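Local coordinates for glycosylation Associate Protein 1 (Streptococcus agalactiae serotype V, PDB 6OYC), which probably works with its partner proteins Gap2 and Gap3 in the glycosylation and accessory Sec secretion of streptococcal surface proteins, with a possible sugar-binding role, at residues P6-E11 against G30-I35; V232-V237 against E258-H263; F241-T246 against Y269-R274; I252-S257 against A277-R282. All blocks are in the same frame, centred on the assembly; numbering follows the deposited sequence.

Contact 1 (P6-E11 against G30-I35). With GOL (glycerol), chain I.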
loop_
_atom_site.group_PDB
_atom_site.type_symbol
_atom_site.label_atom_id
_atom_site.label_comp_id
_atom_site.label_asym_id
_atom_site.label_seq_id
_atom_site.Cartn_x
_atom_site.Cartn_y
_atom_site.Cartn_z
ATOM N N PRO A 6 13.020 -2.036 0.424
ATOM C CA PRO A 6 11.703 -1.823 -0.187
ATOM C C PRO A 6 11.727 -0.686 -1.199
ATOM O O PRO A 6 12.709 0.043 -1.339
ATOM C CB PRO A 6 10.822 -1.447 1.018
ATOM C CG PRO A 6 11.764 -0.683 1.905
ATOM C CD PRO A 6 13.143 -1.341 1.723
ATOM N N SER A 7 10.603 -0.540 -1.898
ATOM C CA SER A 7 10.341 0.587 -2.799
ATOM C C SER A 7 9.080 1.285 -2.316
ATOM O O SER A 7 8.010 1.139 -2.924
ATOM C CB SER A 7 10.186 0.135 -4.267
ATOM O OG SER A 7 11.440 -0.263 -4.783
ATOM N N TRP A 8 9.189 1.983 -1.198
ATOM C CA TRP A 8 8.010 2.625 -0.627
ATOM C C TRP A 8 8.134 4.122 -0.809
ATOM O O TRP A 8 7.964 4.896 0.142
ATOM C CB TRP A 8 7.847 2.278 0.852
ATOM C CG TRP A 8 7.667 0.821 1.115
ATOM C CD1 TRP A 8 7.209 -0.132 0.239
ATOM C CD2 TRP A 8 7.938 0.145 2.341
ATOM N NE1 TRP A 8 7.190 -1.373 0.852
ATOM C CE2 TRP A 8 7.619 -1.225 2.146
ATOM C CE3 TRP A 8 8.417 0.560 3.591
ATOM C CZ2 TRP A 8 7.773 -2.172 3.147
ATOM C CZ3 TRP A 8 8.552 -0.383 4.591
ATOM C CH2 TRP A 8 8.247 -1.736 4.360
ATOM N N TYR A 9 8.466 4.512 -2.034
ATOM C CA TYR A 9 8.857 5.856 -2.402
ATOM C C TYR A 9 7.626 6.721 -2.675
ATOM O O TYR A 9 6.495 6.234 -2.786
ATOM C CB TYR A 9 9.762 5.807 -3.630
ATOM C CG TYR A 9 11.038 5.078 -3.358
ATOM C CD1 TYR A 9 11.842 5.457 -2.287
ATOM C CD2 TYR A 9 11.439 3.996 -4.138
ATOM C CE1 TYR A 9 13.010 4.813 -2.006
ATOM C CE2 TYR A 9 12.633 3.325 -3.849
ATOM C CZ TYR A 9 13.414 3.751 -2.779
ATOM O OH TYR A 9 14.601 3.127 -2.450
ATOM N N ASN A 10 7.868 8.024 -2.787
ATOM C CA ASN A 10 6.852 8.990 -3.178
ATOM C C ASN A 10 6.962 9.195 -4.682
ATOM O O ASN A 10 8.050 9.467 -5.196
ATOM C CB ASN A 10 7.047 10.306 -2.420
ATOM C CG ASN A 10 6.031 11.388 -2.797
ATOM O OD1 ASN A 10 5.713 11.594 -3.968
ATOM N ND2 ASN A 10 5.556 12.120 -1.791
ATOM N N GLU A 11 5.827 9.057 -5.372
ATOM C CA GLU A 11 5.778 9.140 -6.830
ATOM C C GLU A 11 6.341 10.454 -7.356
ATOM O O GLU A 11 6.963 10.489 -8.421
ATOM C CB GLU A 11 4.329 8.994 -7.298
ATOM C CG GLU A 11 4.101 7.968 -8.373
ATOM C CD GLU A 11 2.632 7.819 -8.712
ATOM O OE1 GLU A 11 1.834 8.751 -8.436
ATOM O OE2 GLU A 11 2.276 6.755 -9.251
ATOM N N GLY A 30 0.767 0.724 -0.683
ATOM C CA GLY A 30 0.361 -0.259 0.299
ATOM C C GLY A 30 1.026 -1.601 0.123
ATOM O O GLY A 30 2.191 -1.670 -0.295
ATOM N N PHE A 31 0.278 -2.668 0.421
ATOM C CA PHE A 31 0.807 -4.030 0.433
ATOM C C PHE A 31 1.578 -4.336 -0.853
ATOM O O PHE A 31 1.090 -4.072 -1.954
ATOM C CB PHE A 31 -0.355 -5.016 0.609
ATOM C CG PHE A 31 0.063 -6.452 0.583
ATOM C CD1 PHE A 31 0.515 -7.074 1.742
ATOM C CD2 PHE A 31 0.058 -7.167 -0.606
ATOM C CE1 PHE A 31 0.933 -8.395 1.720
ATOM C CE2 PHE A 31 0.472 -8.492 -0.636
ATOM C CZ PHE A 31 0.908 -9.108 0.533
ATOM N N ASP A 32 2.790 -4.874 -0.724
ATOM C CA ASP A 32 3.564 -5.161 -1.930
ATOM C C ASP A 32 4.468 -6.360 -1.683
ATOM O O ASP A 32 4.375 -7.026 -0.647
ATOM C CB ASP A 32 4.347 -3.925 -2.388
ATOM C CG ASP A 32 5.538 -3.598 -1.489
ATOM O OD1 ASP A 32 5.782 -4.302 -0.488
ATOM O OD2 ASP A 32 6.242 -2.611 -1.789
ATOM N N ASP A 33 5.383 -6.600 -2.634
ATOM C CA ASP A 33 6.231 -7.787 -2.590
ATOM C C ASP A 33 7.136 -7.806 -1.362
ATOM O O ASP A 33 7.398 -8.880 -0.802
ATOM C CB ASP A 33 7.043 -7.898 -3.890
ATOM C CG ASP A 33 7.831 -6.619 -4.222
ATOM O OD1 ASP A 33 7.320 -5.505 -3.941
ATOM O OD2 ASP A 33 8.963 -6.734 -4.773
ATOM N N THR A 34 7.615 -6.648 -0.910
ATOM C CA THR A 34 8.481 -6.653 0.263
ATOM C C THR A 34 7.727 -7.117 1.500
ATOM O O THR A 34 8.250 -7.914 2.289
ATOM C CB THR A 34 9.072 -5.269 0.495
ATOM O OG1 THR A 34 9.765 -4.843 -0.681
ATOM C CG2 THR A 34 10.040 -5.288 1.694
ATOM N N ILE A 35 6.501 -6.617 1.697
ATOM C CA ILE A 35 5.694 -7.062 2.835
ATOM C C ILE A 35 5.485 -8.565 2.759
ATOM O O ILE A 35 5.700 -9.303 3.729
ATOM C CB ILE A 35 4.340 -6.326 2.866
ATOM C CG1 ILE A 35 4.518 -4.798 2.890
ATOM C CG2 ILE A 35 3.461 -6.893 3.998
ATOM C CD1 ILE A 35 4.971 -4.264 4.197
HETATM C C1 GOL I . 4.578 0.548 -2.277
HETATM O O1 GOL I . 3.510 -0.250 -2.635
HETATM C C2 GOL I . 3.945 1.879 -1.755
HETATM O O2 GOL I . 3.678 1.850 -0.367
HETATM C C3 GOL I . 4.949 3.030 -2.183
HETATM O O3 GOL I . 4.963 3.985 -1.145
HETATM O O HOH W 1 8.783 -2.833 -2.132
HETATM O O HOH W 2 6.200 -1.184 -4.533
#

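Contact 2 (V232-V237 against E258-H263). With SO4 (sulfate ion), chain J.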
loop_
_atom_site.group_PDB
_atom_site.type_symbol
_atom_site.label_atom_id
_atom_site.label_comp_id
_atom_site.label_asym_id
_atom_site.label_seq_id
_atom_site.Cartn_x
_atom_site.Cartn_y
_atom_site.Cartn_z
ATOM N N VAL A 232 16.315 -7.121 -3.009
ATOM C CA VAL A 232 16.095 -5.776 -3.518
ATOM C C VAL A 232 14.760 -5.728 -4.246
ATOM O O VAL A 232 14.522 -6.486 -5.198
ATOM C CB VAL A 232 17.226 -5.319 -4.454
ATOM C CG1 VAL A 232 16.923 -3.902 -4.996
ATOM C CG2 VAL A 232 18.567 -5.358 -3.728
ATOM N N SER A 233 13.902 -4.824 -3.801
ATOM C CA SER A 233 12.753 -4.401 -4.587
ATOM C C SER A 233 13.232 -3.751 -5.887
ATOM O O SER A 233 13.895 -2.708 -5.851
ATOM C CB SER A 233 11.943 -3.412 -3.749
ATOM O OG SER A 233 10.586 -3.438 -4.098
ATOM N N PHE A 234 12.929 -4.361 -7.033
ATOM C CA PHE A 234 13.454 -3.838 -8.298
ATOM C C PHE A 234 12.924 -2.430 -8.563
ATOM O O PHE A 234 11.714 -2.229 -8.680
ATOM C CB PHE A 234 13.088 -4.759 -9.471
ATOM C CG PHE A 234 13.748 -4.370 -10.779
ATOM C CD1 PHE A 234 13.308 -3.269 -11.502
ATOM C CD2 PHE A 234 14.805 -5.110 -11.285
ATOM C CE1 PHE A 234 13.908 -2.916 -12.701
ATOM C CE2 PHE A 234 15.407 -4.765 -12.480
ATOM C CZ PHE A 234 14.957 -3.667 -13.195
ATOM N N ASN A 235 13.829 -1.467 -8.705
ATOM C CA ASN A 235 13.428 -0.097 -8.981
ATOM C C ASN A 235 14.586 0.652 -9.628
ATOM O O ASN A 235 15.702 0.661 -9.090
ATOM C CB ASN A 235 12.995 0.601 -7.683
ATOM C CG ASN A 235 12.069 1.754 -7.938
ATOM O OD1 ASN A 235 12.300 2.555 -8.836
ATOM N ND2 ASN A 235 10.995 1.835 -7.163
ATOM N N GLN A 236 14.324 1.303 -10.761
ATOM C CA GLN A 236 15.390 2.081 -11.388
ATOM C C GLN A 236 15.866 3.245 -10.524
ATOM O O GLN A 236 16.986 3.718 -10.718
ATOM C CB GLN A 236 14.948 2.612 -12.752
ATOM C CG GLN A 236 13.760 3.548 -12.707
ATOM C CD GLN A 236 13.269 3.951 -14.102
ATOM O OE1 GLN A 236 12.142 3.625 -14.494
ATOM N NE2 GLN A 236 14.116 4.656 -14.856
ATOM N N VAL A 237 15.066 3.725 -9.570
ATOM C CA VAL A 237 15.558 4.835 -8.748
ATOM C C VAL A 237 16.706 4.401 -7.838
ATOM O O VAL A 237 17.458 5.258 -7.365
ATOM C CB VAL A 237 14.422 5.476 -7.920
ATOM C CG1 VAL A 237 13.264 5.915 -8.827
ATOM C CG2 VAL A 237 13.918 4.503 -6.844
ATOM N N GLU A 258 2.844 -4.483 -10.179
ATOM C CA GLU A 258 2.214 -3.183 -9.944
ATOM C C GLU A 258 3.228 -2.043 -10.021
ATOM O O GLU A 258 2.872 -0.930 -10.408
ATOM C CB GLU A 258 1.506 -3.176 -8.590
ATOM C CG GLU A 258 0.823 -1.850 -8.215
ATOM C CD GLU A 258 0.470 -1.751 -6.715
ATOM O OE1 GLU A 258 -0.731 -1.582 -6.387
ATOM O OE2 GLU A 258 1.388 -1.840 -5.862
ATOM N N ARG A 259 4.489 -2.304 -9.666
ATOM C CA ARG A 259 5.582 -1.333 -9.649
ATOM C C ARG A 259 6.441 -1.372 -10.907
ATOM O O ARG A 259 6.900 -0.334 -11.375
ATOM C CB ARG A 259 6.489 -1.591 -8.445
ATOM C CG ARG A 259 7.704 -0.692 -8.349
ATOM C CD ARG A 259 8.546 -1.038 -7.113
ATOM N NE ARG A 259 9.167 -2.359 -7.227
ATOM C CZ ARG A 259 8.861 -3.403 -6.458
ATOM N NH1 ARG A 259 7.945 -3.287 -5.495
ATOM N NH2 ARG A 259 9.478 -4.566 -6.643
ATOM N N ASN A 260 6.667 -2.539 -11.481
ATOM C CA ASN A 260 7.710 -2.691 -12.471
ATOM C C ASN A 260 7.135 -2.778 -13.875
ATOM O O ASN A 260 6.176 -3.512 -14.119
ATOM C CB ASN A 260 8.557 -3.914 -12.139
ATOM C CG ASN A 260 9.340 -3.711 -10.856
ATOM O OD1 ASN A 260 9.310 -4.543 -9.940
ATOM N ND2 ASN A 260 10.009 -2.565 -10.764
ATOM N N ASN A 261 7.720 -2.003 -14.782
ATOM C CA ASN A 261 7.516 -2.188 -16.210
ATOM C C ASN A 261 8.402 -3.334 -16.713
ATOM O O ASN A 261 9.637 -3.250 -16.656
ATOM C CB ASN A 261 7.825 -0.882 -16.933
ATOM C CG ASN A 261 7.401 -0.908 -18.370
ATOM O OD1 ASN A 261 7.559 -1.917 -19.059
ATOM N ND2 ASN A 261 6.851 0.203 -18.837
ATOM N N ALA A 262 7.765 -4.405 -17.201
ATOM C CA ALA A 262 8.498 -5.568 -17.694
ATOM C C ALA A 262 9.576 -5.184 -18.710
ATOM O O ALA A 262 10.700 -5.713 -18.672
ATOM C CB ALA A 262 7.518 -6.562 -18.313
ATOM N N HIS A 263 9.253 -4.269 -19.630
ATOM C CA HIS A 263 10.260 -3.822 -20.584
ATOM C C HIS A 263 11.476 -3.251 -19.863
ATOM O O HIS A 263 12.620 -3.540 -20.237
ATOM C CB HIS A 263 9.676 -2.776 -21.535
ATOM C CG HIS A 263 10.715 -2.065 -22.349
ATOM N ND1 HIS A 263 11.269 -2.605 -23.490
ATOM C CD2 HIS A 263 11.330 -0.870 -22.161
ATOM C CE1 HIS A 263 12.161 -1.764 -23.985
ATOM N NE2 HIS A 263 12.216 -0.701 -23.198
HETATM S S SO4 J . 11.121 0.319 -13.063
HETATM O O1 SO4 J . 12.009 0.154 -11.909
HETATM O O2 SO4 J . 11.894 0.650 -14.264
HETATM O O3 SO4 J . 10.386 -0.941 -13.299
HETATM O O4 SO4 J . 10.134 1.380 -12.775
#

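Contact 3 (F241-T246 against Y269-R274)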
loop_
_atom_site.group_PDB
_atom_site.type_symbol
_atom_site.label_atom_id
_atom_site.label_comp_id
_atom_site.label_asym_id
_atom_site.label_seq_id
_atom_site.Cartn_x
_atom_site.Cartn_y
_atom_site.Cartn_z
ATOM N N PHE A 241 22.910 2.035 -7.642
ATOM C CA PHE A 241 23.856 2.043 -6.532
ATOM C C PHE A 241 23.652 0.898 -5.545
ATOM O O PHE A 241 24.504 0.697 -4.681
ATOM C CB PHE A 241 23.849 3.398 -5.792
ATOM C CG PHE A 241 22.529 3.767 -5.158
ATOM C CD1 PHE A 241 22.210 3.342 -3.877
ATOM C CD2 PHE A 241 21.639 4.581 -5.824
ATOM C CE1 PHE A 241 21.021 3.708 -3.277
ATOM C CE2 PHE A 241 20.439 4.950 -5.234
ATOM C CZ PHE A 241 20.129 4.510 -3.954
ATOM N N ILE A 242 22.582 0.123 -5.651
ATOM C CA ILE A 242 22.415 -1.057 -4.805
ATOM C C ILE A 242 22.930 -2.307 -5.497
ATOM O O ILE A 242 23.668 -3.094 -4.908
ATOM C CB ILE A 242 20.939 -1.234 -4.383
ATOM C CG1 ILE A 242 20.488 -0.111 -3.455
ATOM C CG2 ILE A 242 20.748 -2.568 -3.670
ATOM C CD1 ILE A 242 19.011 -0.229 -3.138
ATOM N N VAL A 243 22.532 -2.511 -6.748
ATOM C CA VAL A 243 22.902 -3.717 -7.475
ATOM C C VAL A 243 24.258 -3.552 -8.151
ATOM O O VAL A 243 25.058 -4.487 -8.184
ATOM C CB VAL A 243 21.794 -4.080 -8.485
ATOM C CG1 VAL A 243 22.134 -5.352 -9.224
ATOM C CG2 VAL A 243 20.465 -4.244 -7.772
ATOM N N GLY A 244 24.557 -2.363 -8.681
ATOM C CA GLY A 244 25.859 -2.152 -9.294
ATOM C C GLY A 244 27.006 -2.361 -8.321
ATOM O O GLY A 244 28.081 -2.829 -8.701
ATOM N N ASN A 245 26.786 -2.044 -7.049
ATOM C CA ASN A 245 27.829 -2.101 -6.028
ATOM C C ASN A 245 27.745 -3.371 -5.186
ATOM O O ASN A 245 28.037 -3.321 -3.988
ATOM C CB ASN A 245 27.739 -0.873 -5.120
ATOM C CG ASN A 245 27.744 0.448 -5.881
ATOM O OD1 ASN A 245 27.198 1.445 -5.411
ATOM N ND2 ASN A 245 28.378 0.461 -7.054
ATOM N N THR A 246 27.344 -4.516 -5.747
ATOM C CA THR A 246 26.850 -5.633 -4.943
ATOM C C THR A 246 27.876 -6.744 -4.708
ATOM O O THR A 246 27.483 -7.881 -4.404
ATOM C CB THR A 246 25.600 -6.246 -5.576
ATOM O OG1 THR A 246 24.989 -7.143 -4.639
ATOM C CG2 THR A 246 25.960 -7.038 -6.854
ATOM N N TYR A 269 19.997 -5.456 -18.266
ATOM C CA TYR A 269 20.919 -6.598 -18.242
ATOM C C TYR A 269 21.880 -6.535 -17.064
ATOM O O TYR A 269 22.191 -7.562 -16.449
ATOM C CB TYR A 269 21.748 -6.642 -19.521
ATOM C CG TYR A 269 21.100 -7.214 -20.766
ATOM C CD1 TYR A 269 21.172 -8.575 -21.052
ATOM C CD2 TYR A 269 20.477 -6.378 -21.694
ATOM C CE1 TYR A 269 20.610 -9.098 -22.213
ATOM C CE2 TYR A 269 19.902 -6.892 -22.854
ATOM C CZ TYR A 269 19.978 -8.256 -23.110
ATOM O OH TYR A 269 19.422 -8.779 -24.269
ATOM N N SER A 270 22.371 -5.333 -16.743
ATOM C CA SER A 270 23.395 -5.203 -15.713
ATOM C C SER A 270 22.863 -5.630 -14.353
ATOM O O SER A 270 23.548 -6.349 -13.612
ATOM C CB SER A 270 23.920 -3.766 -15.669
ATOM O OG SER A 270 24.761 -3.502 -16.780
ATOM N N SER A 271 21.634 -5.216 -14.019
ATOM C CA SER A 271 21.030 -5.643 -12.759
ATOM C C SER A 271 20.737 -7.139 -12.767
ATOM O O SER A 271 21.021 -7.841 -11.789
ATOM C CB SER A 271 19.747 -4.863 -12.490
ATOM O OG SER A 271 19.990 -3.488 -12.250
ATOM N N LEU A 272 20.152 -7.643 -13.856
ATOM C CA LEU A 272 19.722 -9.039 -13.887
ATOM C C LEU A 272 20.907 -9.987 -13.831
ATOM O O LEU A 272 20.827 -11.052 -13.202
ATOM C CB LEU A 272 18.899 -9.323 -15.143
ATOM C CG LEU A 272 17.632 -8.492 -15.324
ATOM C CD1 LEU A 272 16.815 -9.054 -16.455
ATOM C CD2 LEU A 272 16.823 -8.464 -14.033
ATOM N N SER A 273 22.014 -9.623 -14.483
ATOM C CA SER A 273 23.183 -10.490 -14.475
ATOM C C SER A 273 23.844 -10.535 -13.108
ATOM O O SER A 273 24.613 -11.460 -12.844
ATOM C CB SER A 273 24.203 -10.048 -15.532
ATOM O OG SER A 273 24.822 -8.837 -15.153
ATOM N N ARG A 274 23.549 -9.579 -12.231
ATOM C CA ARG A 274 24.107 -9.610 -10.886
ATOM C C ARG A 274 23.222 -10.349 -9.886
ATOM O O ARG A 274 23.641 -10.559 -8.745
ATOM C CB ARG A 274 24.381 -8.179 -10.398
ATOM C CG ARG A 274 25.694 -7.641 -10.951
ATOM C CD ARG A 274 25.814 -6.136 -10.857
ATOM N NE ARG A 274 27.106 -5.693 -11.377
ATOM C CZ ARG A 274 27.361 -5.472 -12.668
ATOM N NH1 ARG A 274 26.410 -5.624 -13.579
ATOM N NH2 ARG A 274 28.563 -5.075 -13.052
#

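Contact 4 (I252-S257 against A277-R282)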
loop_
_atom_site.group_PDB
_atom_site.type_symbol
_atom_site.label_atom_id
_atom_site.label_comp_id
_atom_site.label_asym_id
_atom_site.label_seq_id
_atom_site.Cartn_x
_atom_site.Cartn_y
_atom_site.Cartn_z
ATOM N N ILE A 252 19.147 -11.082 -4.429
ATOM C CA ILE A 252 17.879 -11.493 -5.029
ATOM C C ILE A 252 17.129 -10.242 -5.488
ATOM O O ILE A 252 16.927 -9.304 -4.703
ATOM C CB ILE A 252 17.014 -12.312 -4.050
ATOM C CG1 ILE A 252 17.697 -13.635 -3.692
ATOM C CG2 ILE A 252 15.634 -12.592 -4.643
ATOM C CD1 ILE A 252 17.162 -14.238 -2.417
ATOM N N LEU A 253 16.722 -10.227 -6.751
ATOM C CA LEU A 253 15.926 -9.137 -7.298
ATOM C C LEU A 253 14.453 -9.522 -7.268
ATOM O O LEU A 253 14.089 -10.612 -7.724
ATOM C CB LEU A 253 16.347 -8.829 -8.732
ATOM C CG LEU A 253 17.601 -7.997 -8.939
ATOM C CD1 LEU A 253 17.892 -7.852 -10.442
ATOM C CD2 LEU A 253 17.403 -6.628 -8.291
ATOM N N SER A 254 13.600 -8.630 -6.764
ATOM C CA SER A 254 12.162 -8.891 -6.689
ATOM C C SER A 254 11.426 -7.994 -7.678
ATOM O O SER A 254 11.499 -6.764 -7.587
ATOM C CB SER A 254 11.622 -8.679 -5.272
ATOM O OG SER A 254 10.217 -8.938 -5.233
ATOM N N VAL A 255 10.715 -8.613 -8.609
ATOM C CA VAL A 255 9.973 -7.921 -9.653
ATOM C C VAL A 255 8.483 -7.996 -9.297
ATOM O O VAL A 255 7.936 -9.088 -9.095
ATOM C CB VAL A 255 10.258 -8.542 -11.032
ATOM C CG1 VAL A 255 9.253 -8.047 -12.088
ATOM C CG2 VAL A 255 11.679 -8.266 -11.460
ATOM N N PHE A 256 7.826 -6.839 -9.226
ATOM C CA PHE A 256 6.436 -6.742 -8.788
ATOM C C PHE A 256 5.644 -5.981 -9.841
ATOM O O PHE A 256 5.911 -4.799 -10.093
ATOM C CB PHE A 256 6.347 -6.045 -7.430
ATOM C CG PHE A 256 4.991 -6.142 -6.792
ATOM C CD1 PHE A 256 4.393 -7.383 -6.585
ATOM C CD2 PHE A 256 4.312 -4.994 -6.387
ATOM C CE1 PHE A 256 3.145 -7.480 -5.979
ATOM C CE2 PHE A 256 3.047 -5.080 -5.785
ATOM C CZ PHE A 256 2.466 -6.324 -5.580
ATOM N N SER A 257 4.669 -6.654 -10.448
ATOM C CA SER A 257 4.012 -6.117 -11.638
ATOM C C SER A 257 3.345 -4.755 -11.395
ATOM O O SER A 257 3.278 -3.936 -12.317
ATOM C CB SER A 257 2.988 -7.123 -12.155
ATOM O OG SER A 257 1.986 -7.370 -11.175
ATOM N N ALA A 277 19.251 -14.824 -7.801
ATOM C CA ALA A 277 17.918 -15.330 -8.127
ATOM C C ALA A 277 16.975 -14.152 -8.332
ATOM O O ALA A 277 17.222 -13.038 -7.854
ATOM C CB ALA A 277 17.371 -16.267 -7.042
ATOM N N ILE A 278 15.889 -14.410 -9.065
ATOM C CA ILE A 278 14.860 -13.414 -9.323
ATOM C C ILE A 278 13.530 -13.963 -8.833
ATOM O O ILE A 278 13.209 -15.131 -9.079
ATOM C CB ILE A 278 14.787 -13.033 -10.811
ATOM C CG1 ILE A 278 16.116 -12.414 -11.262
ATOM C CG2 ILE A 278 13.654 -12.058 -11.049
ATOM C CD1 ILE A 278 16.365 -12.517 -12.734
ATOM N N ILE A 279 12.782 -13.131 -8.114
ATOM C CA ILE A 279 11.414 -13.414 -7.690
ATOM C C ILE A 279 10.470 -12.532 -8.491
ATOM O O ILE A 279 10.748 -11.339 -8.687
ATOM C CB ILE A 279 11.199 -13.124 -6.192
ATOM C CG1 ILE A 279 12.051 -14.013 -5.299
ATOM C CG2 ILE A 279 9.712 -13.270 -5.833
ATOM C CD1 ILE A 279 12.127 -13.474 -3.881
ATOM N N CYS A 280 9.333 -13.086 -8.912
ATOM C CA CYS A 280 8.256 -12.182 -9.295
ATOM C C CYS A 280 6.901 -12.768 -8.937
ATOM O O CYS A 280 6.753 -13.966 -8.664
ATOM C CB CYS A 280 8.290 -11.811 -10.779
ATOM S SG CYS A 280 8.418 -13.204 -11.808
ATOM N N ASP A 281 5.914 -11.880 -8.927
ATOM C CA ASP A 281 4.545 -12.234 -8.595
ATOM C C ASP A 281 3.767 -12.800 -9.781
ATOM O O ASP A 281 2.662 -13.315 -9.585
ATOM C CB ASP A 281 3.812 -11.004 -8.035
ATOM C CG ASP A 281 3.722 -9.862 -9.036
ATOM O OD1 ASP A 281 4.729 -9.549 -9.700
ATOM O OD2 ASP A 281 2.631 -9.273 -9.179
ATOM N N ARG A 282 4.290 -12.737 -10.997
ATOM C CA ARG A 282 3.473 -13.133 -12.136
ATOM C C ARG A 282 4.165 -14.195 -12.981
ATOM O O ARG A 282 5.385 -14.154 -13.187
ATOM C CB ARG A 282 3.109 -11.917 -12.983
ATOM C CG ARG A 282 1.995 -11.074 -12.353
ATOM C CD ARG A 282 1.509 -10.054 -13.342
ATOM N NE ARG A 282 0.986 -10.722 -14.525
ATOM C CZ ARG A 282 -0.306 -10.937 -14.731
ATOM N NH1 ARG A 282 -1.180 -10.506 -13.836
ATOM N NH2 ARG A 282 -0.717 -11.575 -15.821
#

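Contact 1 (P6-E11 against G30-I35)
The backbones of Pro6 and Thr34 run closest, with their CA atoms 5.8 Å apart, and the gap widens to 8.2 Å between the CA atoms of Trp8 and Gly30. The Trp8 indole reaches across to Asp32 and the start of the helix. Its NE1 donates a weak bond to Asp32 OD2 (3.1 Å, N-H...O 128°), with the carboxylate at the ring edge and its plane turned 35° from the ring. The six-membered end of the indole meets the helix start: Ile35 CD1 lies 3.7 Å from Trp8 CZ2, and Thr34 CG2 is a little farther from the same atom. Pro6 CB rests over the centre of one ring face and also touches the Thr34 side chain.

Asp32 OD1 accepts a straight bond from Ile35 N (3.3 Å) and a weak one from Thr34 N. One water joins Ser7 N and Thr34 OG1 to Asp32 OD2, the last at 2.6 Å; a second water also donates to OD2. A glycerol, probably from the crystallisation liquor, spans Tyr9 O and Gly30 O. Asp32 is thus the N-cap of helix 33-43, set against the loop that leaves strand 2-5, an arrangement of first strand, loop and helix consistent with the Rossmann-like domains of the GT-B clan.

Contact 2 (V232-V237 against E258-H263)
Phe234, Arg259 and Asn260 tie together the loops that leave two neighbouring parallel strands, 229-233 and 250-255, at their C-terminal ends. The shared point is Phe234 O. Asn260 ND2 donates to it at 2.7 Å from above the carbonyl plane, while Arg259 NE reaches it at 2.9 Å from the opposite face. The Asn260 amide stands nearly perpendicular (87°) to the Phe234 ring, with ND2 at the ring edge, 3.5 Å from Phe234 CD1. Arg259 bends at chi3 (67°), which turns NE back toward the strand end; Ser233 OG then sits over one guanidinium face, 2.9 Å from Arg259 CZ. Arg259 NH1 forms a salt bridge with Asp33. On the other loop, Asn235 OD1 accepts from Val237 N in an Asx turn.

A sulfate, probably from the crystallisation liquor, lies between the loops: Gln236 N donates to its O1 (2.8 Å), and Asn260 ND2 (3.0 Å) and Asn261 N (3.2 Å) to its O3. Asn260 ND2 serves both a backbone carbonyl and the anion, while its OD1 accepts from Phe256 N. Phe234 O is gripped from both faces, which probably steadies the two loops, while the second N-H of Asn260 meets the anion beside two backbone N-H groups.

Contact 3 (F241-T246 against Y269-R274)
Apolar packing carries the contact between Val243 and the pair Ser271 and Arg274. With CG1 anti to its backbone N (chi1 -178°), Val243 presses that methyl onto the helix backbone, 3.7 Å from Ser271 CA, and against the root of the arginine, 3.8 Å from Arg274 CB. Thr246 CG2 touches the same root, 4.0 Å from Arg274 CB, although this threonine is poorly ordered. The type I turn from Val243 to Thr246 brings both side chains to one side.

Polar groups lie alongside without joining the two segments. Arg274 runs extended from CG to NE past the turn, and its CD comes within 3.2 Å of Val243 O; its NE stays about 4.0 Å from Gly244 O. The guanidinium instead turns back to its own segment, where NH1 donates to Ser270 O (3.0 Å, N-H...O 155°) with that oxygen in the guanidinium plane. Ser271 OG is held by Asp268.

Toward the sheet, Val243 and Leu272 both rest on Leu253 of strand 250-255. The turn after helix 239-242 thus packs against helix 269-273, both in strand-to-strand connections on one face of the parallel sheet, as in the layered alpha/beta core of a Rossmann-like domain.

Contact 4 (I252-S257 against A277-R282)
The Phe256 ring and the Asp281 side chain cross at about a right angle, ring and carboxylate planes 44° apart, with Phe256 CD1 3.6 Å from Asp281 CG. The carboxylate is gripped from Ser257: its N donates to Asp281 OD1 (3.0 Å) on the syn side, somewhat out of plane, and its OG donates to Asp281 OD2 (2.8 Å) at the syn lone pair. Asp281 CG lies between its backbone N and carbonyl carbon (chi1 62°), on the side of the neighbouring segment 252-257. Arg282 CD touches the serine, 3.5 Å from Ser257 CB, while the arginine's guanidinium pairs with Asp284.

Upstream, strands 252-255 and 277-280 run parallel, 21° apart. Ile279 sits centrally in the register: its N donates to Leu253 O (2.9 Å) and its O accepts from Val255 N (2.7 Å). Leu253 N to Ala277 O extends the pairing at one end, and a weak bond from Asp281 N to Val255 O (3.5 Å) at the other. On one face Ile252 CG2 packs against Ile279 CD1 at 3.7 Å, beside Ala277 and Ser254. On the other are Leu253, Val255, Ile278 and Cys280; helix 283-292 packs on the last three. The Ser257-Asp281 bonds join the loops at the C-terminal ends of the two strands, an interior pair of the seven-stranded sheet and a parallel beta-alpha-beta unit connected through helices 262-267 and 269-273.

How the contacts relate
Contacts 1, 2 and 4 are buried and contact 3 is partly exposed at the flank. Contacts 2 and 4 share strand 250-255 and its following loop, with backbone bonds of Val232 to Ile252 and Ser254 running between them. Contact 1 meets both through Asp33, which forms a salt bridge with Arg259 and a probable hydrogen bond with Ser254. Their chemistry differs with position: contact 4 is sheet pairing with largely apolar side chains and a polar Ser257-Asp281 end, whereas contact 1 mixes indole packing with a helix cap and waters, and contact 2 is mainly amide and guanidinium bonds to a loop carbonyl. Contact 3 is mostly methyl and methylene packing, and touches contact 4 at Leu253 and Ile278.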